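Local coordinates for petrobactin-binding protein YclQ (Bacillus subtilis subsp. subtilis str. 168, PDB 3GFV), which binds iron-free and ferric petrobactin as the solute-binding component of the YclNOPQ ABC transporter that takes up this siderophore, at residues 28-33 with 117-122; 36-41 with 97-102; 40-45 with 58-63; 51-56 with 141-146; 82-87 with 102-107. All blocks are in the same frame, centred on the assembly; numbering follows the deposited sequence.

Contact 1. Residues 28-33 with 117-122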
# COMPACT_ATOMS: atom_id res chain seq x y z
N THR A 28 -23.54 -1.33 0.82
CA THR A 28 -23.83 -0.51 2.00
C THR A 28 -24.24 0.90 1.56
O THR A 28 -23.54 1.53 0.76
CB THR A 28 -22.56 -0.37 2.85
OG1 THR A 28 -22.14 -1.67 3.30
CG2 THR A 28 -22.82 0.55 4.03
N LYS A 29 -25.36 1.38 2.08
CA LYS A 29 -25.82 2.74 1.80
C LYS A 29 -24.94 3.75 2.51
O LYS A 29 -24.80 3.70 3.73
CB LYS A 29 -27.26 2.92 2.29
CG LYS A 29 -28.32 2.85 1.20
CD LYS A 29 -28.32 1.51 0.52
CE LYS A 29 -29.53 1.36 -0.38
NZ LYS A 29 -29.37 0.19 -1.28
N VAL A 30 -24.37 4.68 1.75
CA VAL A 30 -23.55 5.75 2.32
C VAL A 30 -24.05 7.10 1.79
O VAL A 30 -24.60 7.20 0.67
CB VAL A 30 -22.02 5.56 2.06
CG1 VAL A 30 -21.59 4.11 2.34
CG2 VAL A 30 -21.66 5.98 0.66
N PRO A 31 -23.90 8.16 2.59
CA PRO A 31 -24.40 9.43 2.06
C PRO A 31 -23.48 9.92 0.95
O PRO A 31 -22.26 9.76 1.04
CB PRO A 31 -24.32 10.39 3.26
CG PRO A 31 -23.68 9.60 4.39
CD PRO A 31 -23.18 8.31 3.87
N LYS A 32 -24.07 10.51 -0.09
CA LYS A 32 -23.28 11.13 -1.13
C LYS A 32 -22.63 12.37 -0.53
O LYS A 32 -23.25 13.06 0.29
CB LYS A 32 -24.20 11.51 -2.29
CG LYS A 32 -23.55 12.40 -3.33
CD LYS A 32 -23.17 11.61 -4.56
CE LYS A 32 -23.44 12.44 -5.81
NZ LYS A 32 -23.81 11.57 -6.96
N ASN A 33 -21.39 12.65 -0.91
CA ASN A 33 -20.70 13.84 -0.44
C ASN A 33 -20.72 13.94 1.08
O ASN A 33 -21.19 14.95 1.64
CB ASN A 33 -21.30 15.11 -1.05
CG ASN A 33 -21.16 15.15 -2.57
OD1 ASN A 33 -22.14 15.32 -3.30
ND2 ASN A 33 -19.93 14.98 -3.04
N PRO A 117 -22.02 4.32 8.70
CA PRO A 117 -21.81 3.46 7.53
C PRO A 117 -20.32 3.26 7.33
O PRO A 117 -19.55 4.21 7.37
CB PRO A 117 -22.43 4.28 6.38
CG PRO A 117 -23.50 5.13 7.08
CD PRO A 117 -22.89 5.48 8.42
N THR A 118 -19.93 2.01 7.12
CA THR A 118 -18.53 1.65 7.02
C THR A 118 -18.32 0.86 5.76
O THR A 118 -19.11 -0.03 5.44
CB THR A 118 -18.11 0.80 8.23
OG1 THR A 118 -18.31 1.58 9.42
CG2 THR A 118 -16.64 0.39 8.13
N ILE A 119 -17.26 1.20 5.03
CA ILE A 119 -16.92 0.46 3.84
C ILE A 119 -15.47 0.01 3.95
O ILE A 119 -14.63 0.70 4.52
CB ILE A 119 -17.14 1.30 2.56
CG1 ILE A 119 -16.22 2.54 2.55
CG2 ILE A 119 -18.65 1.68 2.44
CD1 ILE A 119 -16.28 3.39 1.27
N TYR A 120 -15.21 -1.16 3.39
CA TYR A 120 -13.85 -1.71 3.30
C TYR A 120 -13.24 -1.41 1.94
O TYR A 120 -13.82 -1.76 0.90
CB TYR A 120 -13.96 -3.21 3.51
CG TYR A 120 -12.66 -3.96 3.42
CD1 TYR A 120 -12.01 -4.37 4.58
CD2 TYR A 120 -12.10 -4.28 2.20
CE1 TYR A 120 -10.81 -5.09 4.51
CE2 TYR A 120 -10.90 -5.00 2.12
CZ TYR A 120 -10.27 -5.39 3.29
OH TYR A 120 -9.08 -6.09 3.25
N LEU A 121 -12.09 -0.73 1.93
CA LEU A 121 -11.40 -0.42 0.66
C LEU A 121 -9.94 -0.91 0.66
O LEU A 121 -9.02 -0.14 0.35
CB LEU A 121 -11.39 1.08 0.37
CG LEU A 121 -12.77 1.72 0.18
CD1 LEU A 121 -12.63 3.22 -0.15
CD2 LEU A 121 -13.59 1.00 -0.91
N GLY A 122 -9.70 -2.16 0.99
CA GLY A 122 -8.34 -2.68 0.84
C GLY A 122 -8.12 -3.39 -0.47
O GLY A 122 -9.02 -4.05 -0.97

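Contact 2. Residues 36-41 with 97-102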
# COMPACT_ATOMS: atom_id res chain seq x y z
N LYS A 36 -17.83 14.23 7.14
CA LYS A 36 -17.05 13.86 8.32
C LYS A 36 -16.60 12.40 8.21
O LYS A 36 -17.17 11.49 8.83
CB LYS A 36 -17.88 14.06 9.60
CG LYS A 36 -18.36 15.49 9.79
CD LYS A 36 -18.57 15.86 11.26
CE LYS A 36 -19.75 15.13 11.87
NZ LYS A 36 -20.99 15.28 11.07
N VAL A 37 -15.55 12.19 7.44
CA VAL A 37 -15.11 10.85 7.13
C VAL A 37 -13.90 10.46 8.01
O VAL A 37 -12.93 11.21 8.11
CB VAL A 37 -14.76 10.73 5.62
CG1 VAL A 37 -14.40 9.28 5.26
CG2 VAL A 37 -15.93 11.20 4.78
N VAL A 38 -14.00 9.30 8.67
CA VAL A 38 -12.90 8.77 9.46
C VAL A 38 -12.25 7.68 8.61
O VAL A 38 -12.92 6.80 8.10
CB VAL A 38 -13.42 8.17 10.81
CG1 VAL A 38 -12.31 7.38 11.52
CG2 VAL A 38 -13.92 9.28 11.69
N VAL A 39 -10.93 7.77 8.45
CA VAL A 39 -10.24 6.93 7.47
C VAL A 39 -9.13 6.13 8.15
O VAL A 39 -8.18 6.71 8.67
CB VAL A 39 -9.62 7.81 6.37
CG1 VAL A 39 -8.92 6.96 5.33
CG2 VAL A 39 -10.71 8.68 5.72
N PHE A 40 -9.28 4.81 8.13
CA PHE A 40 -8.28 3.90 8.69
C PHE A 40 -7.43 3.22 7.62
O PHE A 40 -6.63 2.36 7.93
CB PHE A 40 -8.94 2.83 9.58
CG PHE A 40 -9.17 3.30 10.98
CD1 PHE A 40 -10.32 4.00 11.31
CD2 PHE A 40 -8.22 3.06 11.97
CE1 PHE A 40 -10.52 4.45 12.61
CE2 PHE A 40 -8.42 3.51 13.26
CZ PHE A 40 -9.58 4.21 13.57
N ASP A 41 -7.62 3.61 6.37
CA ASP A 41 -6.80 3.05 5.30
C ASP A 41 -6.02 4.18 4.65
O ASP A 41 -6.62 5.08 4.06
CB ASP A 41 -7.68 2.36 4.24
CG ASP A 41 -6.86 1.83 3.08
OD1 ASP A 41 -6.01 0.93 3.34
OD2 ASP A 41 -7.01 2.35 1.95
N ASP A 97 -19.91 10.52 9.31
CA ASP A 97 -20.99 10.07 8.43
C ASP A 97 -20.54 8.95 7.49
O ASP A 97 -21.36 8.37 6.79
CB ASP A 97 -21.67 11.25 7.69
CG ASP A 97 -20.68 12.18 7.00
OD1 ASP A 97 -19.48 11.86 6.87
OD2 ASP A 97 -21.10 13.27 6.55
N LEU A 98 -19.25 8.63 7.54
CA LEU A 98 -18.69 7.51 6.78
C LEU A 98 -17.39 7.05 7.44
O LEU A 98 -16.58 7.87 7.87
CB LEU A 98 -18.42 7.91 5.33
CG LEU A 98 -17.71 6.86 4.45
CD1 LEU A 98 -18.57 5.62 4.23
CD2 LEU A 98 -17.30 7.46 3.10
N ILE A 99 -17.18 5.73 7.53
CA ILE A 99 -15.89 5.22 8.01
C ILE A 99 -15.32 4.31 6.92
O ILE A 99 -16.03 3.49 6.34
CB ILE A 99 -16.03 4.44 9.33
CG1 ILE A 99 -16.73 5.31 10.39
CG2 ILE A 99 -14.65 4.00 9.83
CD1 ILE A 99 -17.16 4.52 11.66
N ILE A 100 -14.03 4.49 6.64
CA ILE A 100 -13.35 3.68 5.64
C ILE A 100 -12.29 2.84 6.34
O ILE A 100 -11.43 3.38 7.05
CB ILE A 100 -12.66 4.54 4.58
CG1 ILE A 100 -13.69 5.34 3.77
CG2 ILE A 100 -11.71 3.67 3.69
CD1 ILE A 100 -13.05 6.33 2.79
N ILE A 101 -12.37 1.53 6.17
CA ILE A 101 -11.38 0.64 6.79
C ILE A 101 -10.71 -0.24 5.75
O ILE A 101 -11.11 -0.28 4.58
CB ILE A 101 -12.01 -0.27 7.89
CG1 ILE A 101 -13.08 -1.20 7.28
CG2 ILE A 101 -12.61 0.59 8.98
CD1 ILE A 101 -13.63 -2.26 8.23
N SER A 102 -9.67 -0.96 6.16
CA SER A 102 -9.11 -1.97 5.29
C SER A 102 -8.62 -3.16 6.10
O SER A 102 -9.17 -3.45 7.16
CB SER A 102 -8.03 -1.40 4.35
OG SER A 102 -7.00 -0.77 5.08
O HOH W 1 -6.13 -0.97 7.43

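Contact 3. Residues 40-45 with 58-63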
# COMPACT_ATOMS: atom_id res chain seq x y z
N PHE A 40 -9.28 4.81 8.13
CA PHE A 40 -8.28 3.90 8.69
C PHE A 40 -7.43 3.22 7.62
O PHE A 40 -6.63 2.36 7.93
CB PHE A 40 -8.94 2.83 9.58
CG PHE A 40 -9.17 3.30 10.98
CD1 PHE A 40 -10.32 4.00 11.31
CD2 PHE A 40 -8.22 3.06 11.97
CE1 PHE A 40 -10.52 4.45 12.61
CE2 PHE A 40 -8.42 3.51 13.26
CZ PHE A 40 -9.58 4.21 13.57
N ASP A 41 -7.62 3.61 6.37
CA ASP A 41 -6.80 3.05 5.30
C ASP A 41 -6.02 4.18 4.65
O ASP A 41 -6.62 5.08 4.06
CB ASP A 41 -7.68 2.36 4.24
CG ASP A 41 -6.86 1.83 3.08
OD1 ASP A 41 -6.01 0.93 3.34
OD2 ASP A 41 -7.01 2.35 1.95
N PHE A 42 -4.69 4.15 4.73
CA PHE A 42 -3.91 5.29 4.23
C PHE A 42 -3.95 5.45 2.72
O PHE A 42 -3.85 6.58 2.21
CB PHE A 42 -2.47 5.24 4.73
CG PHE A 42 -2.33 5.52 6.21
CD1 PHE A 42 -3.18 6.42 6.85
CD2 PHE A 42 -1.33 4.91 6.97
CE1 PHE A 42 -3.04 6.68 8.22
CE2 PHE A 42 -1.18 5.19 8.33
CZ PHE A 42 -2.05 6.08 8.95
N GLY A 43 -4.11 4.35 1.99
CA GLY A 43 -4.27 4.45 0.54
C GLY A 43 -5.49 5.28 0.22
O GLY A 43 -5.47 6.19 -0.63
N SER A 44 -6.59 4.97 0.90
CA SER A 44 -7.84 5.67 0.67
C SER A 44 -7.68 7.13 1.06
O SER A 44 -8.21 8.03 0.41
CB SER A 44 -8.97 5.04 1.49
OG SER A 44 -9.24 3.72 1.06
N LEU A 45 -6.97 7.36 2.16
CA LEU A 45 -6.69 8.73 2.56
C LEU A 45 -5.96 9.52 1.47
O LEU A 45 -6.26 10.69 1.23
CB LEU A 45 -5.89 8.76 3.89
CG LEU A 45 -5.61 10.15 4.47
CD1 LEU A 45 -6.91 10.95 4.74
CD2 LEU A 45 -4.78 10.00 5.75
N ALA A 58 -12.45 13.68 8.84
CA ALA A 58 -12.63 14.05 10.25
C ALA A 58 -11.51 13.54 11.15
O ALA A 58 -11.21 14.16 12.19
CB ALA A 58 -13.98 13.55 10.76
N GLY A 59 -10.91 12.42 10.78
CA GLY A 59 -9.97 11.75 11.66
C GLY A 59 -9.29 10.58 11.00
O GLY A 59 -9.80 10.01 10.02
N LEU A 60 -8.13 10.22 11.53
CA LEU A 60 -7.32 9.12 11.01
C LEU A 60 -6.38 8.70 12.14
O LEU A 60 -6.15 9.47 13.08
CB LEU A 60 -6.49 9.60 9.81
CG LEU A 60 -5.59 10.82 10.08
CD1 LEU A 60 -4.16 10.51 9.62
CD2 LEU A 60 -6.15 12.05 9.35
N PRO A 61 -5.84 7.48 12.06
CA PRO A 61 -4.91 7.05 13.11
C PRO A 61 -3.52 7.65 12.88
O PRO A 61 -2.89 7.37 11.87
CB PRO A 61 -4.91 5.52 12.96
CG PRO A 61 -5.25 5.32 11.44
CD PRO A 61 -6.30 6.37 11.22
N LYS A 62 -3.03 8.47 13.81
CA LYS A 62 -1.78 9.19 13.55
C LYS A 62 -0.55 8.56 14.19
O LYS A 62 0.52 9.16 14.15
CB LYS A 62 -1.89 10.65 14.01
CG LYS A 62 -2.99 11.45 13.29
CD LYS A 62 -2.92 12.91 13.71
CE LYS A 62 -4.15 13.66 13.27
NZ LYS A 62 -3.94 15.13 13.43
N GLN A 63 -0.71 7.39 14.78
CA GLN A 63 0.40 6.75 15.51
C GLN A 63 1.71 6.81 14.72
O GLN A 63 2.73 7.27 15.23
CB GLN A 63 0.08 5.31 15.87
CG GLN A 63 1.18 4.66 16.68
CD GLN A 63 1.08 3.15 16.70
OE1 GLN A 63 1.07 2.54 17.76
NE2 GLN A 63 0.99 2.55 15.51

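Contact 4. Residues 51-56 with 141-146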
# COMPACT_ATOMS: atom_id res chain seq x y z
N LEU A 51 -7.73 14.02 -4.70
CA LEU A 51 -8.97 14.54 -5.25
C LEU A 51 -9.33 15.89 -4.62
O LEU A 51 -10.38 16.45 -4.92
CB LEU A 51 -10.11 13.55 -5.05
CG LEU A 51 -9.86 12.18 -5.69
CD1 LEU A 51 -10.97 11.22 -5.35
CD2 LEU A 51 -9.72 12.33 -7.19
N GLY A 52 -8.46 16.39 -3.74
CA GLY A 52 -8.70 17.67 -3.08
C GLY A 52 -9.79 17.60 -2.04
O GLY A 52 -10.56 18.55 -1.87
N LEU A 53 -9.88 16.49 -1.32
CA LEU A 53 -10.96 16.32 -0.35
C LEU A 53 -10.48 16.31 1.10
O LEU A 53 -11.15 15.73 1.95
CB LEU A 53 -11.72 15.02 -0.62
CG LEU A 53 -12.49 15.00 -1.94
CD1 LEU A 53 -12.87 13.58 -2.31
CD2 LEU A 53 -13.74 15.89 -1.84
N ASP A 54 -9.34 16.95 1.38
CA ASP A 54 -8.78 16.96 2.75
C ASP A 54 -9.83 17.46 3.76
O ASP A 54 -9.91 17.01 4.91
CB ASP A 54 -7.56 17.89 2.84
CG ASP A 54 -6.33 17.35 2.13
OD1 ASP A 54 -5.38 18.13 1.91
OD2 ASP A 54 -6.31 16.16 1.78
N ASP A 55 -10.64 18.42 3.31
CA ASP A 55 -11.57 19.10 4.21
C ASP A 55 -12.62 18.19 4.82
O ASP A 55 -13.21 18.54 5.84
CB ASP A 55 -12.27 20.26 3.49
CG ASP A 55 -11.35 21.43 3.25
OD1 ASP A 55 -10.27 21.47 3.88
OD2 ASP A 55 -11.72 22.32 2.45
N ILE A 56 -12.88 17.05 4.20
CA ILE A 56 -13.95 16.19 4.71
C ILE A 56 -13.41 14.99 5.51
O ILE A 56 -14.17 14.11 5.92
CB ILE A 56 -14.97 15.79 3.61
CG1 ILE A 56 -14.27 15.14 2.40
CG2 ILE A 56 -15.75 17.03 3.15
CD1 ILE A 56 -13.68 13.75 2.73
N LYS A 141 -17.26 7.89 -6.93
CA LYS A 141 -18.72 7.91 -6.94
C LYS A 141 -19.28 8.60 -5.70
O LYS A 141 -20.23 9.40 -5.79
CB LYS A 141 -19.29 6.50 -7.05
CG LYS A 141 -19.21 5.91 -8.46
CD LYS A 141 -19.45 4.40 -8.42
CE LYS A 141 -19.40 3.78 -9.81
NZ LYS A 141 -18.14 4.07 -10.56
N ILE A 142 -18.69 8.30 -4.54
CA ILE A 142 -19.17 8.88 -3.28
C ILE A 142 -19.04 10.41 -3.26
O ILE A 142 -19.93 11.11 -2.76
CB ILE A 142 -18.44 8.28 -2.05
CG1 ILE A 142 -18.85 6.81 -1.88
CG2 ILE A 142 -18.76 9.09 -0.79
CD1 ILE A 142 -17.88 5.98 -1.05
N PHE A 143 -17.93 10.91 -3.79
CA PHE A 143 -17.63 12.35 -3.73
C PHE A 143 -17.80 13.13 -5.03
O PHE A 143 -17.33 14.26 -5.16
CB PHE A 143 -16.20 12.55 -3.20
CG PHE A 143 -16.01 11.99 -1.82
CD1 PHE A 143 -16.30 12.76 -0.71
CD2 PHE A 143 -15.54 10.69 -1.64
CE1 PHE A 143 -16.12 12.25 0.58
CE2 PHE A 143 -15.36 10.18 -0.36
CZ PHE A 143 -15.66 10.97 0.75
N ASP A 144 -18.50 12.53 -6.00
CA ASP A 144 -18.75 13.17 -7.27
C ASP A 144 -17.46 13.60 -7.96
O ASP A 144 -17.35 14.73 -8.43
CB ASP A 144 -19.65 14.41 -7.05
CG ASP A 144 -20.86 14.42 -7.95
OD1 ASP A 144 -21.21 13.35 -8.50
OD2 ASP A 144 -21.47 15.50 -8.10
N LYS A 145 -16.50 12.67 -8.03
CA LYS A 145 -15.21 12.92 -8.66
C LYS A 145 -14.91 11.81 -9.66
O LYS A 145 -13.75 11.42 -9.88
CB LYS A 145 -14.10 12.92 -7.60
CG LYS A 145 -14.21 14.04 -6.58
CD LYS A 145 -13.70 15.34 -7.15
CE LYS A 145 -13.72 16.44 -6.09
NZ LYS A 145 -12.81 17.56 -6.46
N GLU A 146 -15.97 11.27 -10.26
CA GLU A 146 -15.83 10.13 -11.16
C GLU A 146 -14.91 10.43 -12.34
O GLU A 146 -14.06 9.60 -12.69
CB GLU A 146 -17.21 9.64 -11.62
CG GLU A 146 -18.04 9.08 -10.46
CD GLU A 146 -19.51 8.88 -10.79
OE1 GLU A 146 -20.33 9.70 -10.31
OE2 GLU A 146 -19.84 7.92 -11.52

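Contact 5. Residues 82-87 with 102-107. With PO4 (phosphate ion), chain C.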
# COMPACT_ATOMS: atom_id res chain seq x y z
N SER A 82 -4.31 4.07 16.32
CA SER A 82 -3.37 3.40 15.42
C SER A 82 -4.12 2.45 14.51
O SER A 82 -5.31 2.18 14.71
CB SER A 82 -2.31 2.64 16.22
OG SER A 82 -2.84 1.45 16.74
N LEU A 83 -3.41 1.94 13.51
CA LEU A 83 -4.04 1.11 12.50
C LEU A 83 -4.56 -0.16 13.14
O LEU A 83 -5.60 -0.67 12.74
CB LEU A 83 -3.05 0.77 11.39
CG LEU A 83 -2.69 1.97 10.50
CD1 LEU A 83 -1.52 1.60 9.61
CD2 LEU A 83 -3.89 2.34 9.66
N LYS A 84 -3.82 -0.68 14.12
CA LYS A 84 -4.20 -1.93 14.76
C LYS A 84 -5.00 -1.73 16.05
O LYS A 84 -5.64 -2.65 16.53
CB LYS A 84 -2.97 -2.82 15.02
CG LYS A 84 -2.43 -3.40 13.73
CD LYS A 84 -1.20 -4.25 13.97
CE LYS A 84 -0.53 -4.61 12.64
NZ LYS A 84 0.74 -5.38 12.83
N GLU A 85 -4.97 -0.51 16.59
CA GLU A 85 -5.70 -0.23 17.82
C GLU A 85 -6.55 1.04 17.65
O GLU A 85 -6.15 2.11 18.10
CB GLU A 85 -4.71 -0.07 19.00
CG GLU A 85 -3.78 -1.28 19.17
CD GLU A 85 -2.60 -1.10 20.15
OE1 GLU A 85 -2.50 -0.09 20.89
OE2 GLU A 85 -1.74 -2.00 20.19
N PRO A 86 -7.73 0.91 17.00
CA PRO A 86 -8.57 2.09 16.86
C PRO A 86 -9.07 2.60 18.20
O PRO A 86 -9.38 1.82 19.11
CB PRO A 86 -9.76 1.59 16.01
CG PRO A 86 -9.21 0.37 15.29
CD PRO A 86 -8.30 -0.26 16.31
N ASP A 87 -9.13 3.92 18.34
CA ASP A 87 -9.74 4.53 19.51
C ASP A 87 -11.22 4.67 19.18
O ASP A 87 -11.66 5.70 18.67
CB ASP A 87 -9.10 5.89 19.77
CG ASP A 87 -9.66 6.59 21.00
OD1 ASP A 87 -10.70 6.15 21.53
OD2 ASP A 87 -9.06 7.58 21.44
N SER A 102 -9.67 -0.96 6.16
CA SER A 102 -9.11 -1.97 5.29
C SER A 102 -8.62 -3.16 6.10
O SER A 102 -9.17 -3.45 7.16
CB SER A 102 -8.03 -1.40 4.35
OG SER A 102 -7.00 -0.77 5.08
N ALA A 103 -7.65 -3.88 5.57
CA ALA A 103 -7.39 -5.21 6.09
C ALA A 103 -7.08 -5.25 7.60
O ALA A 103 -7.53 -6.16 8.30
CB ALA A 103 -6.26 -5.86 5.29
N ARG A 104 -6.34 -4.27 8.10
CA ARG A 104 -5.93 -4.29 9.50
C ARG A 104 -7.09 -4.10 10.49
O ARG A 104 -6.92 -4.38 11.68
CB ARG A 104 -4.84 -3.25 9.75
CG ARG A 104 -3.49 -3.60 9.10
CD ARG A 104 -2.48 -2.50 9.35
NE ARG A 104 -1.12 -2.91 9.01
CZ ARG A 104 -0.44 -2.49 7.94
NH1 ARG A 104 -0.98 -1.62 7.09
NH2 ARG A 104 0.79 -2.93 7.74
N GLN A 105 -8.24 -3.63 10.00
CA GLN A 105 -9.41 -3.48 10.87
C GLN A 105 -10.57 -4.39 10.45
O GLN A 105 -11.72 -4.21 10.90
CB GLN A 105 -9.92 -2.02 10.90
CG GLN A 105 -8.86 -0.97 11.18
CD GLN A 105 -8.07 -0.57 9.94
OE1 GLN A 105 -8.57 -0.63 8.81
NE2 GLN A 105 -6.81 -0.17 10.14
N SER A 106 -10.27 -5.38 9.61
CA SER A 106 -11.28 -6.26 9.01
C SER A 106 -12.24 -6.87 10.02
O SER A 106 -13.46 -6.91 9.83
CB SER A 106 -10.60 -7.39 8.23
OG SER A 106 -10.25 -6.97 6.93
N GLU A 107 -11.67 -7.35 11.12
CA GLU A 107 -12.47 -7.98 12.16
C GLU A 107 -13.31 -7.03 13.01
O GLU A 107 -14.11 -7.48 13.82
CB GLU A 107 -11.57 -8.79 13.10
CG GLU A 107 -11.70 -10.28 12.92
CD GLU A 107 -11.10 -11.02 14.09
OE1 GLU A 107 -11.86 -11.57 14.91
OE2 GLU A 107 -9.86 -11.01 14.21
P PO4 C . 0.47 -6.39 9.64
O1 PO4 C . 0.29 -6.24 8.15
O2 PO4 C . 1.06 -5.12 10.21
O3 PO4 C . -0.87 -6.67 10.28
O4 PO4 C . 1.41 -7.54 9.91
O HOH W 2 -7.48 -2.96 13.88

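Contact 1. Residues 28-33 with 117-122
Strand 28-31 passes strand 118-120 with 115° between their N-to-C directions and axes 7.9 Å apart at closest, so Val30 meets Pro117 and Ile119 through side chains, and no hydrogen bond crosses. This is the flank of a periplasmic binding protein fold: strand 28-31 is one arm of the hairpin formed with strand 16-21, and strand 118-120 is the edge strand of a five-stranded parallel sheet. The hairpin therefore leans on the sheet instead of joining it. Val30 is central. Its CG1 lies anti to the carbonyl carbon, and from there it reaches Ile119 CG2 at 3.8 Å and Pro117 CB at 4.1 Å. The Val30 and Ile119 side chains cross at about a right angle, methyl against methyl. Both also touch Ile142 of helix 128-142, and Leu98 of the neighbouring strand touches Val30, so Val30 packs between the hairpin, the sheet and that helix. At the outer end the packing thins. Lys29 directs its chain away, and its NZ is hydrogen-bonded to Thr18 OG1 in the other arm of the hairpin. Thr28 brings the methyl CG2 to 4.0 Å from Thr118 O. Tyr109 OH links the two strands by weak hydrogen bonds, one with the Thr28 hydroxyl and one with the Thr118 carbonyl. The Pro117 ring closes the contact, its CB 3.6 Å from Lys29 O and its CG 3.9 Å from the same oxygen.

Contact 2. Residues 36-41 with 97-102
Asp41 holds CG anti to its backbone N (chi1 177°) and Ser102 holds OG between its own N and carbonyl carbon (chi1 56°), which brings hydroxyl and carboxylate together: Ser102 OG donates to Asp41 OD1 at 2.6 Å, on the anti side and 34° out of the carboxylate plane. A water donates to the same OG. This pair closes the C-terminal end of two adjacent parallel strands, 37-39 and 98-101, paired in register from Val37-Leu98 to Val39-Ile100. The backbone bonds are Val38 N to Leu98 O (3.1 Å), Ile100 N to Val38 O (2.9 Å) and Phe40 N to Ile100 O (2.8 Å). At the other end Asp97 OD1 receives Lys36 N on its syn side at 2.9 Å, Asp97 N returns a bond to Lys36 O, and OD2 accepts from Lys35 N. Val37 and Leu98 lie side by side, CG1 to CD2 4.0 Å, and Ile100 CD1 reaches the same CG1 at 4.1 Å. On one face Val39 and Ile100 pack on helix 42-50; on the other Ile99 and Ile101 pack on helix 109-115. Strands 57-60 and 118-120 flank the pair, placing it mid-sheet.

Contact 3. Residues 40-45 with 58-63
Pro61 sets its ring against Phe40 and Phe42, and CB, CG and CD of that ring each have a partner. CB lies 4.1 Å from Phe40 CE2. CG lies 3.8 Å from Phe40 CD2 and also meets Phe42 CZ at 4.1 Å, so this one atom touches both rings. CD then stands over one face of Phe40, 4.2 Å from the ring centroid, 21° off the normal and offset toward the rim, a CH-pi contact. The Phe42 and Pro61 side chains slide past each other in opposite directions, and Pro61 O lies in the plane of the Phe42 ring at its edge, 3.3 Å from CZ. The Leu45 and Leu60 side chains cross at about a right angle, CD2 of Leu45 4.0 Å from CD1 of Leu60. The contact lies within a beta-alpha-beta unit, strand 37-39, helix 42-50, strand 57-60, and packs the first helical turn against the end of the last strand. Asp41 is the N-cap of that helix: its OD2 accepts from Ser44 N (2.9 Å) and from Ser44 OG. With no hydrogen bond crossing between the segments, the join is apolar and aromatic, and the carboxylate caps Ser44 N within its own segment, where its charge probably suits the helix dipole.

Contact 4. Residues 51-56 with 141-146
The Phe143 ring is met obliquely by Leu53 CD1 and Ile56 CD1, while one face carries Ile142 CG2 from the preceding residue, 3.6 Å above the plane and offset toward the rim. Leu53 CD1 sits at the root of the ring, 3.6 Å from CG and equally close to Phe143 CB, its side chain crossing that of Phe143 obliquely. Ile56 approaches from the far end, tip to tip, with CD1 3.6 Å from Phe143 CE1 and 3.9 Å from CZ. Pro34 and Leu48 also touch the Phe143 side chain. In the alpha-beta sandwich of the fold, the contact joins two helix ends: after helix 42-50, Gly52 leaves helical angles with positive phi (72°) as part of a Schellman motif, and Phe143 lies at the end region of helix 128-142. A short 3-10 turn, 54-56, then leads into strand 57-60. Lys145, the N-cap residue of helix 146-170, reaches across to Leu51. A bend at chi2 (-79°) turns CD aside, and from there the chain runs extended until NZ donates to Leu51 O at 3.1 Å, nearly in line with the carbonyl bond (164°). Its positive charge beside the C-terminal end of helix 42-50 is probably favourable there. Leu51 CD1 also packs against Lys145 CB at 4.2 Å.

Contact 5. Residues 82-87 with 102-107
Leu83 and Gln105 form the close-packed half of this contact, Lys84 and Arg104 the loose, solvent-facing half. Gln105 bends at chi2 (83°), which turns CD back toward its own backbone, and its amide is then gripped at both ends: NE2 donates to Leu83 O at 2.9 Å, with that oxygen near the amide plane, and OE1 accepts from Ser102 N at 2.9 Å, almost in line with the carbonyl bond (176°). The two bonds fix the rotation of the amide and show which end is nitrogen. Around it pack Leu83 CD2, 3.9 Å from NE2, and Pro86 CG, which touches Gln105 CG. The Leu83 side chain crosses that of Arg104 obliquely, Leu83 CB 3.9 Å from Arg104 CD. Beyond that point the packing gives way to long extended chains. Lys84 and Arg104 converge on a phosphate ion, probably from the crystallisation liquor: Lys84 NZ donates to its O2 at 2.7 Å, while Arg104 NE and NH2 reach the same oxygen at the guanidinium edge through weak bonds, each 3.3 Å. The anion probably eases the repulsion between the two cations. Arg104 has firmer support from Tyr275 of the other lobe, a hydrogen bond from NH2 to its backbone O and a cation-pi contact with its ring. Segment 82-87 is a loop and 102-107 largely a 3-10 segment; they follow the C-terminal ends of parallel strands 78-79 and 98-101 and lead into helices 88-93 and 109-115. Pro86 and Gln105 rest on Phe40, at the end of strand 37-39, and on Phe112 of helix 109-115.

How the contacts relate
Contacts 2 and 3 are the buried core: they share Phe40 and Asp41, whose OD1 bonds across contact 2 while OD2 caps the helix of contact 3, and they lie on adjoining strands of the parallel sheet. Only contact 2 is true strand pairing, rich in backbone bonds; contact 3 is apolar and aromatic. Contacts 1, 4 and 5 are only partly buried. Contact 1 lies at the sheet edge and, though also formed by strands, has side-chain packing alone. Contact 4 lies at the N-terminal end of the strands, joined to contact 1 by a probable hydrogen bond from Asn33 N to Ile142 O. Contact 5, at the opposite strand ends, has Lys84 and Arg104 around a phosphate ion and shares Ser102 with contact 2.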